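Local coordinates for protein tyrosyl-DNA phosphodiesterase 2 (Danio rerio, PDB 4F1H) that belongs to the endonuclease/exonuclease/phosphatase family and has a DNase I-like fold with a bound magnesium ion, at residues R204-F209 / S239-I244. Sequence-based numbering, arbitrary orientation.
Sequences RFDRIF and SDHWGI. With nucleotides of chain A.
Asp206 OD2 is gripped by two groups from separate parts of the chain: the ring N-H of His241 and, from outside the two segments, the hydroxyl of Thr186. The His-carboxylate pair bridges the two beta sheets of the DNase I-like sandwich, strand 202-211 belonging to one and strand 243-249 to the other. The bond from His241 ND1 to Asp206 OD2 measures 2.7 Å and is nearly straight, at 165°. The carboxylate offers its syn lone pair and stands almost upright against the imidazole, their planes 78° apart, yet OD2 lies in the ring plane. Histidine suits this place because its two nitrogens point to different partners: with ND1 tied to the aspartate, His241 NE2 donates to OP1 of DT1 of chain A over 2.8 Å. Asp206 is thus a second-shell residue that fixes the rotation of the ring facing the phosphate. The magnesium ion lies about 5 Å from the His241 side chain. Phe205 turns its ring beside the same phosphate, CD2 approaching OP2 of DT1 of chain A to 3.7 Å, while His241 CE1 meets the edge of the phenyl ring. In the loop before strand 243-249, Ser239 OG accepts from the backbone N of His241 in an ST turn. Deeper between the sheets, the two branches of Ile244 serve different neighbours. CG1 is anti to the carbonyl carbon (chi1 -65°) and the chain runs on extended, which together carry Ile244 CD1 to within 3.4 Å of Asp206 O. The other branch makes the apolar contact, Ile244 CG2 meeting the methyl Ile208 CD1 at 3.6 Å.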
loop_
_atom_site.group_PDB
_atom_site.type_symbol
_atom_site.label_atom_id
_atom_site.label_comp_id
_atom_site.label_asym_id
_atom_site.label_seq_id
_atom_site.Cartn_x
_atom_site.Cartn_y
_atom_site.Cartn_z
ATOM N N ARG B 204 -10.301 6.602 5.341
ATOM C CA ARG B 204 -10.997 5.313 5.338
ATOM C C ARG B 204 -10.249 4.376 6.295
ATOM O O ARG B 204 -9.531 3.483 5.879
ATOM C CB ARG B 204 -11.079 4.723 3.923
ATOM C CG ARG B 204 -12.006 3.472 3.846
ATOM C CD ARG B 204 -12.277 3.044 2.407
ATOM N NE ARG B 204 -11.112 2.399 1.772
ATOM C CZ ARG B 204 -10.834 1.096 1.824
ATOM N NH1 ARG B 204 -11.597 0.257 2.535
ATOM N NH2 ARG B 204 -9.782 0.628 1.182
ATOM N N PHE B 205 -10.430 4.608 7.589
ATOM C CA PHE B 205 -9.675 3.882 8.631
ATOM C C PHE B 205 -10.319 2.534 8.944
ATOM O O PHE B 205 -9.629 1.574 9.307
ATOM C CB PHE B 205 -9.638 4.728 9.928
ATOM C CG PHE B 205 -8.688 5.910 9.878
ATOM C CD1 PHE B 205 -7.614 5.947 8.971
ATOM C CD2 PHE B 205 -8.865 6.971 10.764
ATOM C CE1 PHE B 205 -6.736 7.066 8.968
ATOM C CE2 PHE B 205 -8.013 8.062 10.751
ATOM C CZ PHE B 205 -6.932 8.092 9.851
ATOM N N ASP B 206 -11.648 2.471 8.819
ATOM C CA ASP B 206 -12.371 1.281 9.205
ATOM C C ASP B 206 -12.559 0.444 7.971
ATOM O O ASP B 206 -13.106 0.928 6.963
ATOM C CB ASP B 206 -13.691 1.738 9.815
ATOM C CG ASP B 206 -13.435 2.602 11.042
ATOM O OD1 ASP B 206 -13.133 2.017 12.126
ATOM O OD2 ASP B 206 -13.419 3.854 10.938
ATOM N N ARG B 207 -12.084 -0.803 8.037
ATOM C CA ARG B 207 -12.055 -1.680 6.871
ATOM C C ARG B 207 -12.409 -3.095 7.240
ATOM O O ARG B 207 -12.214 -3.511 8.387
ATOM C CB ARG B 207 -10.668 -1.685 6.183
ATOM C CG ARG B 207 -10.125 -0.279 5.846
ATOM C CD ARG B 207 -8.841 -0.351 5.004
ATOM N NE ARG B 207 -8.453 1.019 4.693
ATOM C CZ ARG B 207 -7.625 1.393 3.712
ATOM N NH1 ARG B 207 -7.033 0.492 2.928
ATOM N NH2 ARG B 207 -7.394 2.694 3.526
ATOM N N ILE B 208 -12.941 -3.825 6.263
ATOM C CA ILE B 208 -13.309 -5.239 6.431
ATOM C C ILE B 208 -12.558 -6.045 5.390
ATOM O O ILE B 208 -12.607 -5.708 4.177
ATOM C CB ILE B 208 -14.808 -5.456 6.165
ATOM C CG1 ILE B 208 -15.636 -4.516 7.049
ATOM C CG2 ILE B 208 -15.196 -6.910 6.359
ATOM C CD1 ILE B 208 -17.124 -4.476 6.640
ATOM N N PHE B 209 -11.883 -7.107 5.841
ATOM C CA PHE B 209 -11.159 -8.052 4.947
ATOM C C PHE B 209 -11.891 -9.383 4.979
ATOM O O PHE B 209 -12.317 -9.845 6.047
ATOM C CB PHE B 209 -9.693 -8.218 5.390
ATOM C CG PHE B 209 -8.893 -6.923 5.380
ATOM C CD1 PHE B 209 -9.117 -5.942 4.410
ATOM C CD2 PHE B 209 -7.945 -6.685 6.374
ATOM C CE1 PHE B 209 -8.386 -4.748 4.421
ATOM C CE2 PHE B 209 -7.196 -5.508 6.385
ATOM C CZ PHE B 209 -7.437 -4.528 5.414
ATOM N N SER B 239 -20.016 8.532 17.761
ATOM C CA SER B 239 -18.548 8.480 17.774
ATOM C C SER B 239 -17.942 9.460 16.797
ATOM O O SER B 239 -18.665 10.003 15.970
ATOM C CB SER B 239 -18.160 7.075 17.322
ATOM O OG SER B 239 -16.774 6.910 17.336
ATOM N N ASP B 240 -16.622 9.672 16.886
ATOM C CA ASP B 240 -15.956 10.412 15.820
ATOM C C ASP B 240 -15.789 9.576 14.535
ATOM O O ASP B 240 -15.454 10.131 13.473
ATOM C CB ASP B 240 -14.617 11.001 16.298
ATOM C CG ASP B 240 -13.613 9.939 16.718
ATOM O OD1 ASP B 240 -13.996 8.782 17.047
ATOM O OD2 ASP B 240 -12.406 10.289 16.745
ATOM N N HIS B 241 -16.007 8.260 14.637
ATOM C CA HIS B 241 -16.050 7.386 13.462
ATOM C C HIS B 241 -17.481 7.097 13.067
ATOM O O HIS B 241 -18.355 7.056 13.930
ATOM C CB HIS B 241 -15.423 6.016 13.786
ATOM C CG HIS B 241 -13.945 6.048 14.000
ATOM N ND1 HIS B 241 -13.066 5.419 13.135
ATOM C CD2 HIS B 241 -13.194 6.544 15.016
ATOM C CE1 HIS B 241 -11.827 5.559 13.589
ATOM N NE2 HIS B 241 -11.877 6.253 14.718
ATOM N N TRP B 242 -17.694 6.807 11.784
ATOM C CA TRP B 242 -18.946 6.207 11.358
ATOM C C TRP B 242 -18.806 4.691 11.546
ATOM O O TRP B 242 -17.688 4.146 11.483
ATOM C CB TRP B 242 -19.198 6.529 9.892
ATOM C CG TRP B 242 -19.209 8.009 9.549
ATOM C CD1 TRP B 242 -18.681 8.554 8.426
ATOM C CD2 TRP B 242 -19.835 9.086 10.266
ATOM N NE1 TRP B 242 -18.913 9.900 8.399
ATOM C CE2 TRP B 242 -19.632 10.255 9.509
ATOM C CE3 TRP B 242 -20.546 9.174 11.459
ATOM C CZ2 TRP B 242 -20.102 11.515 9.931
ATOM C CZ3 TRP B 242 -21.025 10.416 11.861
ATOM C CH2 TRP B 242 -20.800 11.557 11.099
ATOM N N GLY B 243 -19.915 4.003 11.834
ATOM C CA GLY B 243 -19.874 2.557 11.891
ATOM C C GLY B 243 -20.083 1.959 10.515
ATOM O O GLY B 243 -20.570 2.627 9.603
ATOM N N ILE B 244 -19.673 0.704 10.339
ATOM C CA ILE B 244 -19.934 0.003 9.079
ATOM C C ILE B 244 -20.954 -1.097 9.353
ATOM O O ILE B 244 -20.759 -1.912 10.256
ATOM C CB ILE B 244 -18.674 -0.668 8.523
ATOM C CG1 ILE B 244 -17.633 0.390 8.136
ATOM C CG2 ILE B 244 -18.998 -1.469 7.247
ATOM C CD1 ILE B 244 -16.268 -0.212 7.740
ATOM O OP3 DT A 1 -7.339 5.450 16.357
ATOM P P DT A 1 -8.269 6.412 15.686
ATOM O OP1 DT A 1 -9.564 6.604 16.321
ATOM O OP2 DT A 1 -8.604 5.985 14.282
ATOM O "O5'" DT A 1 -7.457 7.765 15.538
ATOM C "C5'" DT A 1 -8.200 8.950 15.205
ATOM C "C4'" DT A 1 -7.201 10.088 15.184
ATOM O "O4'" DT A 1 -6.902 10.391 16.575
ATOM C "C3'" DT A 1 -5.867 9.794 14.488
ATOM O "O3'" DT A 1 -5.359 11.020 13.927
ATOM C "C2'" DT A 1 -4.964 9.347 15.635
ATOM C "C1'" DT A 1 -5.477 10.244 16.762
ATOM N N1 DT A 1 -5.186 9.722 18.129
ATOM C C2 DT A 1 -4.373 10.479 18.951
ATOM O O2 DT A 1 -3.864 11.554 18.599
ATOM N N3 DT A 1 -4.152 9.922 20.183
ATOM C C4 DT A 1 -4.654 8.726 20.688
ATOM O O4 DT A 1 -4.388 8.333 21.839
ATOM C C5 DT A 1 -5.502 7.998 19.759
ATOM C C7 DT A 1 -6.081 6.671 20.146
ATOM C C6 DT A 1 -5.737 8.511 18.542
#